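Local coordinates for long form salivary protein D7L1 (Aedes aegypti, PDB 3DXL), which binds and sequesters host biogenic amines and leukotrienes in two separate pockets, which modulates blood feeding by the female mosquito, at residues A[4-9]-A[127-132]; A[58-63]-A[71-76]; A[159-164]-A[183-188]. All blocks are in the same frame, centred on the assembly; numbering follows the deposited sequence. Where two conformers were deposited one is given.

Contact 1 of 3, residues A[4-9]-A[127-132]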
ATOM      1  N   PHE A   4       6.781  -4.953   8.596  1.00 12.19           N
ATOM      2  CA  PHE A   4       6.242  -4.857   7.245  1.00 11.28           C
ATOM      3  C   PHE A   4       6.701  -6.037   6.417  1.00 10.96           C
ATOM      4  O   PHE A   4       7.893  -6.379   6.414  1.00 10.90           O
ATOM      5  CB  PHE A   4       6.711  -3.563   6.589  1.00 12.14           C
ATOM      6  CG  PHE A   4       6.240  -2.323   7.279  1.00 12.35           C
ATOM      7  CD1 PHE A   4       4.908  -1.917   7.192  1.00 13.68           C
ATOM      8  CD2 PHE A   4       7.126  -1.549   8.019  1.00 13.46           C
ATOM      9  CE1 PHE A   4       4.479  -0.757   7.830  1.00 14.79           C
ATOM     10  CE2 PHE A   4       6.700  -0.393   8.653  1.00 14.37           C
ATOM     11  CZ  PHE A   4       5.377   0.005   8.562  1.00 14.98           C
ATOM     12  N   ASP A   5       5.762  -6.654   5.698  1.00 10.30           N
ATOM     13  CA  ASP A   5       6.115  -7.746   4.817  1.00 10.51           C
ATOM     14  C   ASP A   5       6.574  -7.198   3.457  1.00  9.92           C
ATOM     15  O   ASP A   5       6.579  -5.976   3.253  1.00  9.58           O
ATOM     16  CB  ASP A   5       4.976  -8.793   4.729  1.00 10.15           C
ATOM     17  CG  ASP A   5       3.747  -8.312   3.950  1.00 10.50           C
ATOM     18  OD1 ASP A   5       3.874  -7.431   3.078  1.00 10.95           O
ATOM     19  OD2 ASP A   5       2.652  -8.869   4.203  1.00 11.75           O
ATOM     20  N   PRO A   6       7.027  -8.072   2.548  1.00 10.17           N
ATOM     21  CA  PRO A   6       7.528  -7.551   1.271  1.00 10.08           C
ATOM     22  C   PRO A   6       6.539  -6.713   0.464  1.00  9.72           C
ATOM     23  O   PRO A   6       6.942  -5.726  -0.166  1.00  9.62           O
ATOM     24  CB  PRO A   6       7.930  -8.815   0.513  1.00 10.86           C
ATOM     25  CG  PRO A   6       8.336  -9.750   1.615  1.00 10.57           C
ATOM     26  CD  PRO A   6       7.283  -9.521   2.670  1.00 10.39           C
ATOM     27  N   GLU A   7       5.264  -7.108   0.478  1.00  9.48           N
ATOM     28  CA  GLU A   7       4.212  -6.378  -0.223  1.00  9.07           C
ATOM     29  C   GLU A   7       4.008  -5.005   0.399  1.00  8.52           C
ATOM     30  O   GLU A   7       3.793  -4.009  -0.303  1.00  8.36           O
ATOM     31  CB  GLU A   7       2.910  -7.182  -0.187  1.00  9.12           C
ATOM     32  CG  GLU A   7       1.733  -6.515  -0.904  1.00  9.02           C
ATOM     33  CD  GLU A   7       1.024  -5.443  -0.075  1.00  9.11           C
ATOM     34  OE1 GLU A   7       1.074  -5.489   1.171  1.00  9.47           O
ATOM     35  OE2 GLU A   7       0.353  -4.577  -0.679  1.00  9.65           O
ATOM     36  N   GLU A   8       4.076  -4.950   1.723  1.00  8.81           N
ATOM     37  CA  GLU A   8       3.870  -3.694   2.428  1.00  9.22           C
ATOM     38  C   GLU A   8       4.980  -2.695   2.127  1.00  8.99           C
ATOM     39  O   GLU A   8       4.716  -1.505   1.971  1.00  9.11           O
ATOM     40  CB  GLU A   8       3.702  -3.921   3.928  1.00  9.95           C
ATOM     41  CG  GLU A   8       2.373  -4.594   4.262  1.00 10.44           C
ATOM     42  CD  GLU A   8       2.252  -5.027   5.703  1.00 12.10           C
ATOM     43  OE1 GLU A   8       3.178  -5.695   6.211  1.00 11.82           O
ATOM     44  OE2 GLU A   8       1.208  -4.748   6.329  1.00 15.91           O
ATOM     45  N   MET A   9       6.219  -3.181   2.037  1.00  9.21           N
ATOM     46  CA  MET A   9       7.330  -2.309   1.659  1.00  8.93           C
ATOM     47  C   MET A   9       7.258  -1.918   0.189  1.00  9.01           C
ATOM     48  O   MET A   9       7.514  -0.769  -0.155  1.00  8.86           O
ATOM     49  CB  MET A   9       8.685  -2.927   2.011  1.00  9.33           C
ATOM     50  CG  MET A   9       8.889  -3.101   3.507  1.00 10.41           C
ATOM     51  SD  MET A   9       8.601  -1.595   4.488  1.00 11.78           S
ATOM     52  CE  MET A   9       9.639  -0.407   3.663  1.00 12.86           C
ATOM     53  N   LEU A 127      16.849  -5.589   5.551  1.00 11.42           N
ATOM     54  CA  LEU A 127      15.812  -5.688   6.572  1.00 12.16           C
ATOM     55  C   LEU A 127      14.425  -5.327   6.063  1.00 11.56           C
ATOM     56  O   LEU A 127      13.427  -5.909   6.507  1.00 11.87           O
ATOM     57  CB  LEU A 127      16.164  -4.780   7.743  1.00 13.00           C
ATOM     58  CG  LEU A 127      15.502  -4.999   9.096  1.00 15.35           C
ATOM     59  CD1 LEU A 127      15.666  -6.437   9.547  1.00 16.90           C
ATOM     60  CD2 LEU A 127      16.151  -4.077  10.107  1.00 15.91           C
ATOM     61  N   PHE A 128      14.371  -4.347   5.171  1.00 10.62           N
ATOM     62  CA  PHE A 128      13.107  -3.789   4.710  1.00 10.42           C
ATOM     63  C   PHE A 128      12.761  -4.232   3.295  1.00 10.33           C
ATOM     64  O   PHE A 128      12.101  -3.506   2.540  1.00 10.64           O
ATOM     65  CB  PHE A 128      13.116  -2.277   4.875  1.00 10.92           C
ATOM     66  CG  PHE A 128      12.970  -1.843   6.294  1.00 10.79           C
ATOM     67  CD1 PHE A 128      11.718  -1.848   6.908  1.00 12.12           C
ATOM     68  CD2 PHE A 128      14.080  -1.464   7.044  1.00 12.49           C
ATOM     69  CE1 PHE A 128      11.566  -1.461   8.232  1.00 12.85           C
ATOM     70  CE2 PHE A 128      13.937  -1.080   8.370  1.00 13.52           C
ATOM     71  CZ  PHE A 128      12.683  -1.072   8.970  1.00 12.70           C
ATOM     72  N   HIS A 129      13.182  -5.450   2.957  1.00 10.27           N
ATOM     73  CA  HIS A 129      12.712  -6.156   1.745  1.00 10.46           C
ATOM     74  C   HIS A 129      13.121  -5.457   0.455  1.00 11.10           C
ATOM     75  O   HIS A 129      12.364  -5.442  -0.523  1.00 11.50           O
ATOM     76  CB  HIS A 129      11.195  -6.432   1.784  1.00 10.49           C
ATOM     77  CG  HIS A 129      10.747  -7.103   3.037  1.00 10.26           C
ATOM     78  ND1 HIS A 129      11.256  -8.316   3.456  1.00 10.23           N
ATOM     79  CD2 HIS A 129       9.835  -6.732   3.963  1.00 10.65           C
ATOM     80  CE1 HIS A 129      10.679  -8.658   4.596  1.00 10.97           C
ATOM     81  NE2 HIS A 129       9.808  -7.716   4.921  1.00 10.60           N
ATOM     82  N   GLY A 130      14.325  -4.887   0.469  1.00 11.50           N
ATOM     83  CA  GLY A 130      14.931  -4.286  -0.704  1.00 12.55           C
ATOM     84  C   GLY A 130      15.959  -5.177  -1.378  1.00 13.18           C
ATOM     85  O   GLY A 130      16.386  -4.881  -2.488  1.00 14.03           O
ATOM     86  N   ASN A 131      16.364  -6.259  -0.713  1.00 13.39           N
ATOM     87  CA  ASN A 131      17.319  -7.202  -1.296  1.00 14.48           C
ATOM     88  C   ASN A 131      16.570  -8.140  -2.238  1.00 14.92           C
ATOM     89  O   ASN A 131      15.744  -8.939  -1.802  1.00 13.89           O
ATOM     90  CB  ASN A 131      18.055  -7.980  -0.199  1.00 14.62           C
ATOM     91  CG  ASN A 131      19.110  -8.933  -0.747  1.00 14.94           C
ATOM     92  OD1 ASN A 131      18.846  -9.728  -1.646  1.00 15.52           O
ATOM     93  ND2 ASN A 131      20.315  -8.856  -0.195  1.00 16.30           N
ATOM     94  N   LYS A 132      16.852  -8.034  -3.534  1.00 16.06           N
ATOM     95  CA  LYS A 132      16.107  -8.780  -4.551  1.00 17.28           C
ATOM     96  C   LYS A 132      16.137 -10.290  -4.340  1.00 17.12           C
ATOM     97  O   LYS A 132      15.101 -10.951  -4.419  1.00 16.95           O
ATOM     98  CB  LYS A 132      16.614  -8.433  -5.951  1.00 17.91           C
ATOM     99  CG  LYS A 132      16.320  -7.001  -6.357  1.00 19.96           C
ATOM    100  CD  LYS A 132      16.895  -6.685  -7.718  1.00 22.93           C
ATOM    101  CE  LYS A 132      16.730  -5.210  -8.040  1.00 24.50           C
ATOM    102  NZ  LYS A 132      17.465  -4.830  -9.279  1.00 26.44           N
TER
HETATM  103  O   HOH W   1       9.590  -5.178  -1.192  1.00 12.43           O

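Contact 2 of 3, residues A[58-63]-A[71-76]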
ATOM      1  N   THR A  58       7.198   4.220   6.964  1.00 12.11           N
ATOM      2  CA  THR A  58       7.805   3.103   7.694  0.50 12.21           C
ATOM      3  C   THR A  58       7.826   3.364   9.186  1.00 12.44           C
ATOM      4  O   THR A  58       7.935   2.428   9.974  1.00 13.03           O
ATOM      5  CB  THR A  58       9.239   2.800   7.248  0.50 12.14           C
ATOM      6  OG1 THR A  58      10.039   3.983   7.371  0.50 11.77           O
ATOM      7  CG2 THR A  58       9.248   2.298   5.821  0.50 11.80           C
ATOM      8  N   GLY A  59       7.700   4.629   9.575  1.00 12.94           N
ATOM      9  CA  GLY A  59       7.741   5.003  10.988  1.00 13.26           C
ATOM     10  C   GLY A  59       9.134   5.332  11.498  1.00 13.41           C
ATOM     11  O   GLY A  59       9.317   5.558  12.695  1.00 14.55           O
ATOM     12  N   LEU A  60      10.115   5.381  10.596  1.00 13.13           N
ATOM     13  CA  LEU A  60      11.478   5.767  10.971  1.00 13.39           C
ATOM     14  C   LEU A  60      11.567   7.239  11.317  1.00 13.43           C
ATOM     15  O   LEU A  60      12.405   7.636  12.131  1.00 13.95           O
ATOM     16  CB  LEU A  60      12.468   5.436   9.856  1.00 13.58           C
ATOM     17  CG  LEU A  60      12.887   3.981   9.741  1.00 13.85           C
ATOM     18  CD1 LEU A  60      13.501   3.723   8.395  1.00 14.89           C
ATOM     19  CD2 LEU A  60      13.862   3.610  10.858  1.00 14.87           C
ATOM     20  N   TYR A  61      10.740   8.052  10.664  1.00 13.48           N
ATOM     21  CA  TYR A  61      10.570   9.444  11.056  1.00 13.76           C
ATOM     22  C   TYR A  61       9.145   9.643  11.526  1.00 14.40           C
ATOM     23  O   TYR A  61       8.186   9.324  10.815  1.00 14.24           O
ATOM     24  CB  TYR A  61      10.946  10.450   9.951  1.00 13.55           C
ATOM     25  CG  TYR A  61      10.757  11.891  10.393  1.00 13.38           C
ATOM     26  CD1 TYR A  61      11.661  12.494  11.278  1.00 13.32           C
ATOM     27  CD2 TYR A  61       9.652  12.635   9.970  1.00 14.15           C
ATOM     28  CE1 TYR A  61      11.477  13.795  11.707  1.00 14.73           C
ATOM     29  CE2 TYR A  61       9.461  13.943  10.397  1.00 14.09           C
ATOM     30  CZ  TYR A  61      10.379  14.511  11.263  1.00 14.29           C
ATOM     31  OH  TYR A  61      10.168  15.802  11.673  1.00 15.76           O
ATOM     32  N   ASP A  62       9.025  10.160  12.741  1.00 15.18           N
ATOM     33  CA  ASP A  62       7.747  10.434  13.364  1.00 15.64           C
ATOM     34  C   ASP A  62       7.481  11.936  13.257  1.00 16.31           C
ATOM     35  O   ASP A  62       8.099  12.722  13.978  1.00 16.35           O
ATOM     36  CB  ASP A  62       7.789   9.961  14.819  1.00 16.05           C
ATOM     37  CG  ASP A  62       6.474  10.155  15.548  1.00 17.04           C
ATOM     38  OD1 ASP A  62       5.659  11.003  15.123  1.00 17.85           O
ATOM     39  OD2 ASP A  62       6.282   9.469  16.569  1.00 18.34           O
ATOM     40  N   PRO A  63       6.575  12.340  12.344  1.00 17.12           N
ATOM     41  CA  PRO A  63       6.320  13.755  12.086  1.00 17.66           C
ATOM     42  C   PRO A  63       5.615  14.471  13.239  1.00 18.16           C
ATOM     43  O   PRO A  63       5.677  15.697  13.312  1.00 18.87           O
ATOM     44  CB  PRO A  63       5.428  13.731  10.840  1.00 18.01           C
ATOM     45  CG  PRO A  63       4.751  12.416  10.898  1.00 17.93           C
ATOM     46  CD  PRO A  63       5.747  11.469  11.484  1.00 17.26           C
ATOM     47  N   SER A  71      12.423   2.206  16.714  1.00 17.05           N
ATOM     48  CA  SER A  71      11.594   1.097  17.175  1.00 17.31           C
ATOM     49  C   SER A  71      11.219   0.144  16.042  1.00 16.46           C
ATOM     50  O   SER A  71      11.235  -1.071  16.229  1.00 16.37           O
ATOM     51  CB  SER A  71      10.332   1.607  17.878  1.00 17.85           C
ATOM     52  OG  SER A  71      10.662   2.464  18.960  1.00 20.75           O
ATOM     53  N   VAL A  72      10.899   0.694  14.867  1.00 15.85           N
ATOM     54  CA  VAL A  72      10.504  -0.141  13.734  1.00 15.67           C
ATOM     55  C   VAL A  72      11.638  -1.064  13.278  1.00 14.99           C
ATOM     56  O   VAL A  72      11.382  -2.166  12.810  1.00 14.63           O
ATOM     57  CB  VAL A  72       9.922   0.694  12.551  1.00 15.71           C
ATOM     58  CG1 VAL A  72      10.964   1.635  11.967  1.00 15.58           C
ATOM     59  CG2 VAL A  72       9.364  -0.221  11.476  1.00 16.28           C
ATOM     60  N   ILE A  73      12.893  -0.632  13.446  1.00 15.06           N
ATOM     61  CA  ILE A  73      14.034  -1.465  13.077  1.00 14.90           C
ATOM     62  C   ILE A  73      14.046  -2.756  13.906  1.00 15.07           C
ATOM     63  O   ILE A  73      14.206  -3.851  13.363  1.00 14.70           O
ATOM     64  CB  ILE A  73      15.364  -0.690  13.220  1.00 14.60           C
ATOM     65  CG1 ILE A  73      15.396   0.456  12.208  1.00 13.88           C
ATOM     66  CG2 ILE A  73      16.576  -1.630  13.056  1.00 15.28           C
ATOM     67  CD1 ILE A  73      16.497   1.474  12.480  1.00 14.24           C
ATOM     68  N   GLN A  74      13.857  -2.620  15.216  1.00 16.13           N
ATOM     69  CA  GLN A  74      13.807  -3.792  16.090  1.00 17.17           C
ATOM     70  C   GLN A  74      12.569  -4.660  15.825  1.00 16.78           C
ATOM     71  O   GLN A  74      12.663  -5.886  15.835  1.00 16.52           O
ATOM     72  CB  GLN A  74      13.903  -3.390  17.563  1.00 18.15           C
ATOM     73  CG  GLN A  74      15.231  -2.708  17.953  1.00 20.54           C
ATOM     74  CD  GLN A  74      16.482  -3.567  17.716  1.00 23.27           C
ATOM     75  OE1 GLN A  74      16.431  -4.805  17.715  1.00 24.33           O
ATOM     76  NE2 GLN A  74      17.619  -2.899  17.526  1.00 25.45           N
ATOM     77  N   GLU A  75      11.421  -4.025  15.558  1.00 16.91           N
ATOM     78  CA  GLU A  75      10.205  -4.759  15.208  1.00 16.83           C
ATOM     79  C   GLU A  75      10.416  -5.552  13.924  1.00 15.28           C
ATOM     80  O   GLU A  75      10.033  -6.721  13.824  1.00 15.50           O
ATOM     81  CB  GLU A  75       9.011  -3.811  15.045  1.00 17.69           C
ATOM     82  CG  GLU A  75       8.408  -3.316  16.349  1.00 20.49           C
ATOM     83  CD  GLU A  75       7.943  -4.448  17.255  1.00 22.88           C
ATOM     84  OE1 GLU A  75       7.219  -5.352  16.779  1.00 24.19           O
ATOM     85  OE2 GLU A  75       8.314  -4.428  18.445  1.00 25.69           O
ATOM     86  N   GLN A  76      11.050  -4.908  12.947  1.00 14.37           N
ATOM     87  CA  GLN A  76      11.324  -5.531  11.670  1.00 13.91           C
ATOM     88  C   GLN A  76      12.250  -6.743  11.801  1.00 13.88           C
ATOM     89  O   GLN A  76      11.997  -7.802  11.225  1.00 13.81           O
ATOM     90  CB  GLN A  76      11.888  -4.498  10.693  1.00 13.64           C
ATOM     91  CG  GLN A  76      11.944  -4.962   9.251  1.00 12.29           C
ATOM     92  CD  GLN A  76      10.580  -5.094   8.593  1.00 11.83           C
ATOM     93  OE1 GLN A  76       9.548  -4.797   9.191  1.00 12.67           O
ATOM     94  NE2 GLN A  76      10.584  -5.548   7.359  1.00 11.47           N
TER
HETATM   95  O   HOH W   2       9.844   3.382  14.635  1.00 19.84           O

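Contact 3 of 3, residues A[159-164]-A[183-188]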
ATOM      1  N   ASN A 159      -8.649 -15.580  -4.308  1.00 10.72           N
ATOM      2  CA  ASN A 159      -8.080 -16.921  -4.320  1.00 11.61           C
ATOM      3  C   ASN A 159      -7.958 -17.512  -2.923  1.00 12.12           C
ATOM      4  O   ASN A 159      -8.039 -18.729  -2.758  1.00 13.30           O
ATOM      5  CB  ASN A 159      -6.736 -16.927  -5.039  1.00 11.54           C
ATOM      6  CG  ASN A 159      -6.858 -16.640  -6.520  1.00 12.11           C
ATOM      7  OD1 ASN A 159      -7.959 -16.657  -7.089  1.00 12.09           O
ATOM      8  ND2 ASN A 159      -5.729 -16.393  -7.165  1.00 13.39           N
ATOM      9  N   LYS A 160      -7.791 -16.657  -1.923  1.00 12.28           N
ATOM     10  CA  LYS A 160      -7.730 -17.085  -0.542  1.00 13.23           C
ATOM     11  C   LYS A 160      -9.098 -17.529  -0.025  1.00 13.39           C
ATOM     12  O   LYS A 160      -9.218 -18.550   0.650  1.00 14.46           O
ATOM     13  CB  LYS A 160      -7.179 -15.931   0.297  1.00 14.01           C
ATOM     14  CG  LYS A 160      -6.980 -16.194   1.757  1.00 16.41           C
ATOM     15  CD  LYS A 160      -6.229 -15.034   2.390  1.00 19.27           C
ATOM     16  CE  LYS A 160      -6.134 -15.201   3.890  1.00 21.19           C
ATOM     17  NZ  LYS A 160      -5.537 -13.987   4.502  1.00 23.67           N
ATOM     18  N   TYR A 161     -10.139 -16.765  -0.351  1.00 12.69           N
ATOM     19  CA  TYR A 161     -11.448 -16.996   0.257  1.00 12.97           C
ATOM     20  C   TYR A 161     -12.420 -17.787  -0.614  1.00 12.62           C
ATOM     21  O   TYR A 161     -13.326 -18.429  -0.084  1.00 13.28           O
ATOM     22  CB  TYR A 161     -12.060 -15.677   0.739  1.00 13.47           C
ATOM     23  CG  TYR A 161     -11.213 -15.054   1.821  1.00 13.66           C
ATOM     24  CD1 TYR A 161     -11.213 -15.576   3.117  1.00 14.30           C
ATOM     25  CD2 TYR A 161     -10.375 -13.975   1.548  1.00 13.56           C
ATOM     26  CE1 TYR A 161     -10.416 -15.031   4.105  1.00 14.78           C
ATOM     27  CE2 TYR A 161      -9.573 -13.423   2.545  1.00 14.79           C
ATOM     28  CZ  TYR A 161      -9.600 -13.956   3.814  1.00 14.75           C
ATOM     29  OH  TYR A 161      -8.805 -13.407   4.804  1.00 16.51           O
ATOM     30  N   TYR A 162     -12.222 -17.733  -1.930  1.00 12.00           N
ATOM     31  CA  TYR A 162     -13.076 -18.426  -2.909  1.00 12.08           C
ATOM     32  C   TYR A 162     -12.166 -19.192  -3.874  1.00 12.37           C
ATOM     33  O   TYR A 162     -12.096 -18.870  -5.054  1.00 11.71           O
ATOM     34  CB  TYR A 162     -13.975 -17.412  -3.651  1.00 12.13           C
ATOM     35  CG  TYR A 162     -14.814 -16.606  -2.702  1.00 11.68           C
ATOM     36  CD1 TYR A 162     -16.069 -17.066  -2.299  1.00 11.86           C
ATOM     37  CD2 TYR A 162     -14.345 -15.401  -2.170  1.00 11.89           C
ATOM     38  CE1 TYR A 162     -16.832 -16.351  -1.397  1.00 12.22           C
ATOM     39  CE2 TYR A 162     -15.088 -14.681  -1.266  1.00 10.93           C
ATOM     40  CZ  TYR A 162     -16.335 -15.157  -0.883  1.00 11.83           C
ATOM     41  OH  TYR A 162     -17.070 -14.431   0.007  1.00 12.89           O
ATOM     42  N   PRO A 163     -11.458 -20.221  -3.368  1.00 13.82           N
ATOM     43  CA  PRO A 163     -10.389 -20.818  -4.167  1.00 14.42           C
ATOM     44  C   PRO A 163     -10.856 -21.508  -5.452  1.00 14.42           C
ATOM     45  O   PRO A 163     -11.920 -22.139  -5.483  1.00 14.05           O
ATOM     46  CB  PRO A 163      -9.756 -21.848  -3.214  1.00 14.94           C
ATOM     47  CG  PRO A 163     -10.255 -21.507  -1.865  1.00 15.75           C
ATOM     48  CD  PRO A 163     -11.578 -20.860  -2.047  1.00 14.36           C
ATOM     49  N   ALA A 164     -10.057 -21.377  -6.502  1.00 14.80           N
ATOM     50  CA  ALA A 164     -10.243 -22.135  -7.734  1.00 15.55           C
ATOM     51  C   ALA A 164     -10.352 -23.619  -7.412  1.00 15.69           C
ATOM     52  O   ALA A 164      -9.644 -24.134  -6.540  1.00 15.90           O
ATOM     53  CB  ALA A 164      -9.092 -21.882  -8.689  1.00 16.36           C
ATOM     54  N   ASP A 183     -22.530 -12.955   4.649  1.00 13.74           N
ATOM     55  CA  ASP A 183     -21.923 -14.001   5.454  1.00 14.46           C
ATOM     56  C   ASP A 183     -20.526 -13.637   5.965  1.00 14.44           C
ATOM     57  O   ASP A 183     -19.860 -12.745   5.433  1.00 14.06           O
ATOM     58  CB  ASP A 183     -21.880 -15.298   4.648  1.00 15.13           C
ATOM     59  CG  ASP A 183     -21.004 -15.178   3.412  1.00 17.92           C
ATOM     60  OD1 ASP A 183     -21.477 -14.667   2.372  1.00 21.85           O
ATOM     61  OD2 ASP A 183     -19.832 -15.589   3.482  1.00 21.21           O
ATOM     62  N   ALA A 184     -20.094 -14.359   6.995  1.00 14.54           N
ATOM     63  CA  ALA A 184     -18.787 -14.141   7.618  1.00 14.72           C
ATOM     64  C   ALA A 184     -17.626 -14.237   6.628  1.00 14.36           C
ATOM     65  O   ALA A 184     -16.679 -13.443   6.690  1.00 14.40           O
ATOM     66  CB  ALA A 184     -18.580 -15.119   8.778  1.00 15.15           C
ATOM     67  N   LEU A 185     -17.687 -15.206   5.720  1.00 14.09           N
ATOM     68  CA  LEU A 185     -16.638 -15.374   4.715  1.00 14.31           C
ATOM     69  C   LEU A 185     -16.486 -14.124   3.855  1.00 13.04           C
ATOM     70  O   LEU A 185     -15.366 -13.645   3.644  1.00 13.11           O
ATOM     71  CB  LEU A 185     -16.905 -16.595   3.829  1.00 14.43           C
ATOM     72  CG  LEU A 185     -15.882 -16.903   2.731  1.00 15.69           C
ATOM     73  CD1 LEU A 185     -14.509 -17.190   3.315  1.00 16.67           C
ATOM     74  CD2 LEU A 185     -16.333 -18.071   1.870  1.00 16.00           C
ATOM     75  N   PHE A 186     -17.599 -13.588   3.359  1.00 12.05           N
ATOM     76  CA  PHE A 186     -17.534 -12.401   2.532  1.00 11.28           C
ATOM     77  C   PHE A 186     -17.036 -11.177   3.308  1.00 11.17           C
ATOM     78  O   PHE A 186     -16.318 -10.337   2.763  1.00 10.83           O
ATOM     79  CB  PHE A 186     -18.873 -12.113   1.853  1.00 11.19           C
ATOM     80  CG  PHE A 186     -18.815 -10.943   0.924  1.00 10.37           C
ATOM     81  CD1 PHE A 186     -18.131 -11.035  -0.287  1.00 10.44           C
ATOM     82  CD2 PHE A 186     -19.401  -9.736   1.281  1.00 10.69           C
ATOM     83  CE1 PHE A 186     -18.064  -9.948  -1.147  1.00 11.04           C
ATOM     84  CE2 PHE A 186     -19.335  -8.639   0.424  1.00 10.01           C
ATOM     85  CZ  PHE A 186     -18.668  -8.748  -0.787  1.00 10.16           C
ATOM     86  N   LYS A 187     -17.404 -11.078   4.579  1.00 11.57           N
ATOM     87  CA  LYS A 187     -16.896  -9.995   5.411  1.00 12.19           C
ATOM     88  C   LYS A 187     -15.380 -10.062   5.584  1.00 12.46           C
ATOM     89  O   LYS A 187     -14.711  -9.036   5.575  1.00 12.36           O
ATOM     90  CB  LYS A 187     -17.619  -9.959   6.759  1.00 12.36           C
ATOM     91  CG  LYS A 187     -19.111  -9.650   6.621  1.00 13.35           C
ATOM     92  CD  LYS A 187     -19.785  -9.475   7.964  1.00 15.45           C
ATOM     93  CE  LYS A 187     -21.277  -9.222   7.798  1.00 15.42           C
ATOM     94  NZ  LYS A 187     -21.950  -9.138   9.119  1.00 17.00           N
ATOM     95  N   GLU A 188     -14.840 -11.268   5.692  1.00 12.57           N
ATOM     96  CA  GLU A 188     -13.395 -11.438   5.816  1.00 13.34           C
ATOM     97  C   GLU A 188     -12.695 -11.146   4.494  1.00 11.93           C
ATOM     98  O   GLU A 188     -11.654 -10.496   4.462  1.00 11.66           O
ATOM     99  CB  GLU A 188     -13.058 -12.849   6.283  1.00 14.10           C
ATOM    100  CG  GLU A 188     -11.670 -12.959   6.889  1.00 16.75           C
ATOM    101  CD  GLU A 188     -11.303 -14.369   7.321  1.00 17.54           C
ATOM    102  OE1 GLU A 188     -12.212 -15.213   7.500  1.00 21.51           O
ATOM    103  OE2 GLU A 188     -10.089 -14.629   7.471  1.00 22.16           O
TER
HETATM  104  O   HOH W   3     -19.315 -15.701   0.724  1.00 15.09           O

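Contact 1 of 3, residues A[4-9]-A[127-132]
The one direct hydrogen bond between these segments belongs to His129. Its NE2 donates to Phe4 O at 2.8 Å, with the oxygen lying in the imidazole plane and the N-H directed at a carbonyl lone pair, although the N-H...O angle is a bent 131°. NE2 therefore carries a proton in this arrangement. A water adds a second polar link, donating to both Pro6 O and His129 O.

The two faces of the same ring have different neighbours. Pro6 CG sits 3.8 Å from the centroid of the His129 ring, almost on the ring normal, a CH-pi contact. Pro6 N lies over that face too, nearer the rim, while Leu127 O stands over the centre of the opposite face. His129 reaches across from a left-handed backbone conformation (phi 65°), just after Phe128 has ended helix 121-127.

Apolar contacts gather at Phe128. Met9, bent at chi2 and chi3, brings SD to the ring edge, 4.0 Å from Phe128 CD1, a Met-aromatic contact. Its CG rests against the backbone, 3.4 Å from Phe128 O. The Phe4 and Phe128 rings meet more loosely, edge to edge.

Within 4-9, a capping box starts helix 6-20: Asp5 N donates to Glu8 OE1 at 2.8 Å, nearly straight at 169°, and Glu8 N returns a bond to Asp5 OD1 at 2.8 Å. The box ties the residues on either side of Pro6 together, at the helix start that meets the imidazole.

Gly130 contributes to the leukotriene E4 site, and Phe128 lies close to Trp37 of that site. Helix 132-142 backs Pro6 and His129 through Leu138, while helix 71-79 covers Phe4 through Val72 and Phe128 through Gln76.

Contact 2 of 3, residues A[58-63]-A[71-76]
The flat group in this contact is the Thr58-Gly59 peptide, met at its carbonyl oxygen by both methyls of Val72. CG1 stands above the plane on one side, beyond the oxygen and 3.7 Å from Thr58 O, while CG2 comes up roughly along the C=O direction to 3.4 Å from Thr58 O. The ring edge of Phe4, through CE2, comes against the same oxygen from beside it, slightly to the other side of the plane. Enclosed by carbon, Thr58 O is buried with no hydrogen-bonding partner in the model. The Thr58 hydroxyl turns back to its own helix, bonded to Val54 O.

Gly59 ends helix 45-58 with a positive phi of 90°, a conformation that suits glycine because a CB would press on the preceding carbonyl oxygen. Leu60 follows, and the end of its side chain reaches helix 71-79. With CG anti to its carbonyl carbon, Leu60 sends CD2 across the other two side chains at about a right angle. CD2 touches Val72 CG1 at 3.7 Å and Ile73 CG1 at 3.8 Å, wedging against two successive residues of the first helical turn.

A single water makes the polar link, donating to Gly59 O at 3.0 Å and accepting from Val72 N at 2.9 Å.

Segment 58-63 runs into strand 61-62, which pairs antiparallel with strand 67-68, so the contact closes the connection from helix 45-58 to helix 71-79 in the N-terminal odorant-binding-type domain. Tyr92 of helix 86-97 packs on both Leu60 and Ile73, and helix 6-20 meets Thr58 through Met9 and Ile12.

Contact 3 of 3, residues A[159-164]-A[183-188]
Helix 153-161 ends where helix 184-196 begins beside it, with Tyr161 and Leu185 CA atoms 7.0 Å apart. Tyr162 leaves helical geometry (phi -131°), and the two consecutive tyrosines both reach helix 184-196, with Leu185 between them. Asp183 is the N-cap of that helix, its OD2 accepting from Phe186 N at 3.0 Å from above the carboxylate plane.

Leu185, with CG anti to the backbone N, divides its methyls between the tyrosines: CD1 lies 3.7 Å from Tyr161 CD1, and CD2 lies 3.7 Å from Tyr162 CE1, tip to tip. This is the C-terminal odorant-binding-type domain, where the Cys157-Cys192 disulfide ties the same two helices together. The noradrenaline-binding residues Glu158 and His189 lie close to Tyr162, whose ring stacks edge-to-face with His189.

Glu188 crosses the Tyr161 ring at about a right angle. Its OE2 is 3.2 Å from Tyr161 OH, a possible but unsettled hydrogen bond. Lys160 CG covers the ring face opposite Glu188 C. Tyr162 OH lies in the plane of the Phe186 ring at its edge, 3.6 Å from Phe186 CD1. It hydrogen-bonds at 2.7 Å to a water that also lies 2.8 Å from Asp183 OD2 and probably donates to it.

Overall arrangement
Contacts 1 and 2 belong to the N-terminal half, their centres about 14 Å apart, and contact 3 to the C-terminal domain, with its centre about 26 Å from that of contact 1 and about 33 Å from that of contact 2. Along the chain, contact 2 falls between the two segments of contact 1, which joins the start of helix 6-20 to the loop before helix 132-142; contact 3 follows both. Gln76 of helix 71-79 couples the first two, its amide probably bonded to Phe4 N and Leu127 O. Contact 3 does not touch either. The separation matches the protein's two independent sites, lipids in the N-terminal pocket and biogenic amines in the C-terminal one.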